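Fructosyl amine:oxygen oxidoreductase (Neosartorya fumigata, PDB 4WCT) probably catalyses the FAD-dependent, oxygen-consuming oxidation of fructosyl amines (Amadori products), releasing the amine from its sugar and so deglycating it. Local coordinates at residues P157-G162 and K270-L275; L259-M264 and L352-I357. All blocks are in the same frame, centred on the assembly; numbering follows the deposited sequence.

Interaction 1. Residues P157-G162 and K270-L275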
loop_
_atom_site.group_PDB
_atom_site.type_symbol
_atom_site.label_atom_id
_atom_site.label_comp_id
_atom_site.label_asym_id
_atom_site.label_seq_id
_atom_site.Cartn_x
_atom_site.Cartn_y
_atom_site.Cartn_z
ATOM N N PRO A 157 1.155 16.646 25.589
ATOM C CA PRO A 157 2.010 17.821 25.566
ATOM C C PRO A 157 3.432 17.483 25.169
ATOM O O PRO A 157 3.965 16.446 25.578
ATOM C CB PRO A 157 1.973 18.334 27.000
ATOM C CG PRO A 157 1.127 17.434 27.772
ATOM C CD PRO A 157 0.447 16.461 26.867
ATOM N N GLY A 158 4.040 18.357 24.392
ATOM C CA GLY A 158 5.397 18.124 23.917
ATOM C C GLY A 158 5.481 17.502 22.540
ATOM O O GLY A 158 6.568 17.446 21.973
ATOM N N VAL A 159 4.395 16.895 22.065
ATOM C CA VAL A 159 4.436 16.205 20.772
ATOM C C VAL A 159 4.202 17.202 19.619
ATOM O O VAL A 159 5.098 17.493 18.848
ATOM C CB VAL A 159 3.398 15.087 20.738
ATOM C CG1 VAL A 159 3.369 14.402 19.379
ATOM C CG2 VAL A 159 3.691 14.090 21.856
ATOM N N LEU A 160 3.030 17.821 19.595
ATOM C CA LEU A 160 2.720 18.823 18.571
ATOM C C LEU A 160 2.976 20.197 19.165
ATOM O O LEU A 160 2.392 20.563 20.192
ATOM C CB LEU A 160 1.270 18.715 18.107
ATOM C CG LEU A 160 0.861 17.379 17.476
ATOM C CD1 LEU A 160 -0.604 17.403 17.071
ATOM C CD2 LEU A 160 1.720 17.015 16.289
ATOM N N THR A 161 3.868 20.940 18.540
ATOM C CA THR A 161 4.352 22.195 19.082
ATOM C C THR A 161 4.196 23.334 18.073
ATOM O O THR A 161 4.544 24.482 18.357
ATOM C CB THR A 161 5.830 22.076 19.471
ATOM O OG1 THR A 161 6.598 21.749 18.315
ATOM C CG2 THR A 161 6.030 20.998 20.521
ATOM N N GLY A 162 3.800 23.006 16.852
ATOM C CA GLY A 162 3.788 24.014 15.776
ATOM C C GLY A 162 2.592 24.937 15.763
ATOM O O GLY A 162 1.675 24.853 16.591
ATOM N N LYS A 270 8.867 9.034 25.188
ATOM C CA LYS A 270 7.814 8.492 26.018
ATOM C C LYS A 270 6.516 9.276 25.936
ATOM O O LYS A 270 5.485 8.744 26.274
ATOM C CB LYS A 270 8.301 8.383 27.475
ATOM C CG LYS A 270 9.532 7.497 27.614
ATOM C CD LYS A 270 9.893 7.272 29.077
ATOM C CE LYS A 270 11.134 6.406 29.214
ATOM N NZ LYS A 270 11.669 6.572 30.586
ATOM N N GLN A 271 6.562 10.531 25.495
ATOM C CA GLN A 271 5.361 11.310 25.256
ATOM C C GLN A 271 4.621 10.923 23.989
ATOM O O GLN A 271 3.419 11.202 23.859
ATOM C CB GLN A 271 5.655 12.833 25.224
ATOM C CG GLN A 271 5.958 13.454 26.568
ATOM C CD GLN A 271 4.807 13.313 27.527
ATOM O OE1 GLN A 271 4.809 12.384 28.363
ATOM N NE2 GLN A 271 3.846 14.271 27.480
ATOM N N TYR A 272 5.331 10.294 23.059
ATOM C CA TYR A 272 4.839 10.079 21.705
ATOM C C TYR A 272 4.140 8.723 21.609
ATOM O O TYR A 272 4.571 7.840 20.876
ATOM C CB TYR A 272 5.980 10.136 20.678
ATOM C CG TYR A 272 6.610 11.509 20.468
ATOM C CD1 TYR A 272 7.539 12.003 21.377
ATOM C CD2 TYR A 272 6.442 12.197 19.260
ATOM C CE1 TYR A 272 8.137 13.210 21.189
ATOM C CE2 TYR A 272 7.034 13.431 19.060
ATOM C CZ TYR A 272 7.871 13.936 20.025
ATOM O OH TYR A 272 8.534 15.125 19.833
ATOM N N ARG A 273 3.089 8.561 22.392
ATOM C CA ARG A 273 2.421 7.272 22.519
ATOM C C ARG A 273 0.934 7.399 22.287
ATOM O O ARG A 273 0.294 8.397 22.678
ATOM C CB ARG A 273 2.647 6.689 23.908
ATOM C CG ARG A 273 4.032 6.151 24.145
ATOM C CD ARG A 273 4.225 5.922 25.641
ATOM N NE ARG A 273 5.526 5.347 25.953
ATOM C CZ ARG A 273 5.977 5.143 27.186
ATOM N NH1 ARG A 273 5.243 5.510 28.225
ATOM N NH2 ARG A 273 7.179 4.616 27.377
ATOM N N ASN A 274 0.362 6.411 21.602
ATOM C CA ASN A 274 -1.066 6.368 21.361
ATOM C C ASN A 274 -1.565 7.528 20.490
ATOM O O ASN A 274 -2.674 8.045 20.701
ATOM C CB ASN A 274 -1.827 6.381 22.689
ATOM C CG ASN A 274 -3.146 5.643 22.610
ATOM O OD1 ASN A 274 -3.284 4.686 21.854
ATOM N ND2 ASN A 274 -4.116 6.078 23.398
ATOM N N LEU A 275 -0.792 7.878 19.467
ATOM C CA LEU A 275 -1.032 9.075 18.708
ATOM C C LEU A 275 -1.982 8.823 17.540
ATOM O O LEU A 275 -1.775 7.875 16.789
ATOM C CB LEU A 275 0.296 9.606 18.152
ATOM C CG LEU A 275 1.395 9.984 19.162
ATOM C CD1 LEU A 275 2.595 10.568 18.451
ATOM C CD2 LEU A 275 0.882 10.944 20.234
#

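Interaction 2. Residues L259-M264 and L352-I357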
loop_
_atom_site.group_PDB
_atom_site.type_symbol
_atom_site.label_atom_id
_atom_site.label_comp_id
_atom_site.label_asym_id
_atom_site.label_seq_id
_atom_site.Cartn_x
_atom_site.Cartn_y
_atom_site.Cartn_z
ATOM N N LEU A 259 9.612 8.050 2.158
ATOM C CA LEU A 259 9.483 8.007 3.605
ATOM C C LEU A 259 10.839 8.202 4.239
ATOM O O LEU A 259 11.853 7.828 3.678
ATOM C CB LEU A 259 8.844 6.702 4.068
ATOM C CG LEU A 259 9.656 5.413 3.929
ATOM C CD1 LEU A 259 10.561 5.141 5.124
ATOM C CD2 LEU A 259 8.727 4.217 3.730
ATOM N N CYS A 260 10.854 8.800 5.416
ATOM C CA CYS A 260 12.099 8.945 6.150
ATOM C C CYS A 260 11.804 8.811 7.629
ATOM O O CYS A 260 10.660 8.942 8.057
ATOM C CB CYS A 260 12.813 10.265 5.826
ATOM S SG CYS A 260 11.931 11.796 6.196
ATOM N N HIS A 261 12.846 8.525 8.396
ATOM C CA HIS A 261 12.750 8.273 9.817
ATOM C C HIS A 261 13.656 9.234 10.553
ATOM O O HIS A 261 14.758 9.503 10.089
ATOM C CB HIS A 261 13.228 6.873 10.188
ATOM C CG HIS A 261 12.364 5.739 9.720
ATOM N ND1 HIS A 261 12.589 4.444 10.137
ATOM C CD2 HIS A 261 11.351 5.670 8.823
ATOM C CE1 HIS A 261 11.775 3.629 9.496
ATOM N NE2 HIS A 261 10.961 4.359 8.757
ATOM N N ILE A 262 13.231 9.648 11.741
ATOM C CA ILE A 262 14.039 10.376 12.728
ATOM C C ILE A 262 14.139 9.497 13.975
ATOM O O ILE A 262 13.115 8.944 14.429
ATOM C CB ILE A 262 13.357 11.717 13.136
ATOM C CG1 ILE A 262 13.312 12.669 11.950
ATOM C CG2 ILE A 262 14.098 12.355 14.302
ATOM C CD1 ILE A 262 12.577 13.960 12.211
ATOM N N GLN A 263 15.324 9.405 14.553
ATOM C CA GLN A 263 15.531 8.624 15.749
ATOM C C GLN A 263 15.232 9.450 16.993
ATOM O O GLN A 263 15.847 10.495 17.190
ATOM C CB GLN A 263 17.014 8.195 15.780
ATOM C CG GLN A 263 17.418 7.556 17.091
ATOM C CD GLN A 263 16.799 6.204 17.236
ATOM O OE1 GLN A 263 17.239 5.235 16.592
ATOM N NE2 GLN A 263 15.870 6.079 18.184
ATOM N N MET A 264 14.235 9.035 17.771
ATOM C CA MET A 264 13.844 9.759 18.966
ATOM C C MET A 264 14.705 9.322 20.130
ATOM O O MET A 264 15.170 8.185 20.187
ATOM C CB MET A 264 12.356 9.528 19.280
ATOM C CG MET A 264 11.413 9.890 18.127
ATOM S SD MET A 264 11.556 11.591 17.546
ATOM C CE MET A 264 10.682 12.408 18.856
ATOM N N LEU A 352 18.158 12.570 9.569
ATOM C CA LEU A 352 17.413 11.384 9.198
ATOM C C LEU A 352 18.243 10.169 9.558
ATOM O O LEU A 352 19.449 10.124 9.298
ATOM C CB LEU A 352 17.102 11.369 7.703
ATOM C CG LEU A 352 16.308 12.539 7.155
ATOM C CD1 LEU A 352 16.022 12.260 5.678
ATOM C CD2 LEU A 352 15.025 12.786 7.963
ATOM N N SER A 353 17.577 9.149 10.091
ATOM C CA SER A 353 18.230 7.908 10.428
ATOM C C SER A 353 18.066 6.828 9.383
ATOM O O SER A 353 18.769 5.781 9.406
ATOM C CB SER A 353 17.752 7.435 11.786
ATOM O OG SER A 353 16.385 7.109 11.770
ATOM N N PHE A 354 17.054 7.013 8.532
ATOM C CA PHE A 354 16.682 6.036 7.483
ATOM C C PHE A 354 15.811 6.763 6.481
ATOM O O PHE A 354 15.058 7.651 6.859
ATOM C CB PHE A 354 15.901 4.884 8.065
ATOM C CG PHE A 354 15.529 3.822 7.056
ATOM C CD1 PHE A 354 16.501 3.018 6.485
ATOM C CD2 PHE A 354 14.209 3.655 6.665
ATOM C CE1 PHE A 354 16.154 2.047 5.538
ATOM C CE2 PHE A 354 13.868 2.731 5.701
ATOM C CZ PHE A 354 14.833 1.926 5.137
ATOM N N ALA A 355 15.856 6.338 5.219
ATOM C CA ALA A 355 14.890 6.806 4.247
ATOM C C ALA A 355 14.832 5.817 3.084
ATOM O O ALA A 355 15.827 5.130 2.794
ATOM C CB ALA A 355 15.259 8.199 3.740
ATOM N N ARG A 356 13.673 5.708 2.441
ATOM C CA ARG A 356 13.578 4.892 1.249
ATOM C C ARG A 356 12.465 5.355 0.328
ATOM O O ARG A 356 11.439 5.943 0.768
ATOM C CB ARG A 356 13.429 3.392 1.574
ATOM C CG ARG A 356 12.050 2.884 1.931
ATOM C CD ARG A 356 12.117 1.401 2.209
ATOM N NE ARG A 356 10.817 0.763 2.469
ATOM C CZ ARG A 356 10.081 0.116 1.557
ATOM N NH1 ARG A 356 10.358 0.148 0.264
ATOM N NH2 ARG A 356 9.060 -0.598 1.962
ATOM N N ILE A 357 12.578 4.920 -0.922
ATOM C CA ILE A 357 11.453 4.932 -1.820
ATOM C C ILE A 357 10.665 3.621 -1.689
ATOM O O ILE A 357 11.218 2.590 -1.328
ATOM C CB ILE A 357 11.850 5.232 -3.262
ATOM C CG1 ILE A 357 12.716 4.132 -3.875
ATOM C CG2 ILE A 357 12.537 6.607 -3.308
ATOM C CD1 ILE A 357 13.104 4.390 -5.317
#

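Interaction 1. Residues P157-G162 and K270-L275
Val159 and Tyr272 mark the closest backbone approach of two irregular loops, their CA atoms 6.2 Å apart, and no backbone-to-backbone hydrogen bond joins the segments. Tyr272 is the centre of an inverse gamma turn, closed by a weak bond from Arg273 N to Gln271 O; Gly158, with a positive phi, bends the facing loop. The sole hydrogen bond between the segments runs from Gln271 NE2 to Pro157 O at 2.9 Å. It is nearly straight, 176° at the hydrogen, and lies in both the carbonyl plane and the plane of the Gln271 amide, which favours this rotation of the amide. A bend at chi2 folds the Gln271 chain so that its NE2 end reaches the carbonyl, while CB rests near Val159 CG2.

Val159 carries the apolar half through two branches, which its chi1 of 177° sends to different partners by setting CG1 beside the carbonyl carbon and CG2 beside the backbone N. CG2 sits over one face of the Tyr272 ring, 4.2 Å from its centroid and 10° off the normal, a CH-pi contact. CG1 packs instead on Tyr272 CD2 at 3.8 Å and meets Leu275 CD1 at 4.0 Å, bridging the tyrosine and the leucine. Tyr272 OH is hydrogen-bonded to NE2 of His346, and ND1 of the same imidazole is hydrogen-bonded to Thr161 OG1, linking both loops.

The loop 157-162 follows helix 148-152 and precedes strand 168-172, whereas 270-275 leads from strand 253-263 into strand 277-280; Leu160 and Leu275 both pack on Phe286 of strand 284-287, which pairs with strand 277-280 in the sheet.

Interaction 2. Residues L259-M264 and L352-I357
An antiparallel pairing of neighbouring strands in the large mixed sheet brings Leu259 and Arg356 together as a hydrogen-bonded pair; the axes of strands 259-263 and 354-357 approach to 4.5 Å, with 172° between their N-to-C directions. Reciprocal bonds, Leu259 N to Arg356 O and Arg356 N to Leu259 O, are each 3.1 Å long. Farther along, Ser353 and Phe354 both lie opposite His261 in a classic beta bulge: His261 N donates to Phe354 O at 2.8 Å, His261 O accepts from Ser353 N, and the Ser353 backbone is near helical. The chain turns a corner there.

His261 and Phe354 project from the same face and lie side by side. Phe354 CD2 stands 3.7 Å above the His261 ring plane, over its centre; the centroids are 5.1 Å apart and the planes meet at 56°, an edge-to-face pair. Phe354 CG is anti to the backbone N (chi1 -178°), which brings the ring beside the imidazole. His261 ND1 and Ser353 OG are hydrogen-bonded to OE1 and OE2 of Glu295 respectively, a shared anchor that restrains the imidazole's rotation. On this face Leu259 CD1 also touches Phe354 CE2, while CD2 packs on Arg356 CG.

On the opposite face, that of Cys260 and Ala355, Cys260 SG meets Leu352 CD2 at 3.7 Å, and Cys260 CB lies against Ala355 CB, in the non-hydrogen-bonded pair. Helix 330-343 covers this side through Ala336 on Cys260. An antiparallel strand pair interrupted by a classic bulge, it runs up to the cofactor's surroundings at its Leu259 end, where that side chain is about 4 Å from FAD.

From the N terminus the segments come in the order 157-162, 259-264, 270-275 and 352-357, so the two contacts cross. Interaction 1 closes a loop of 107 intervening residues and joins the connection after helix 148-152 to the one leading into strand 277-280. Before that loop is complete, interaction 2 has begun on strand 253-263; it closes over 87 residues when strand 352-362 arrives, after helix 330-343. Only five residues separate 259-264 from 270-275. Although the contact centres lie about 18 Å apart, Met264 CE packs 3.4 Å from Tyr272 CZ, which brings the peripheral loop junction into packing contact with the residue just after strand 253-263.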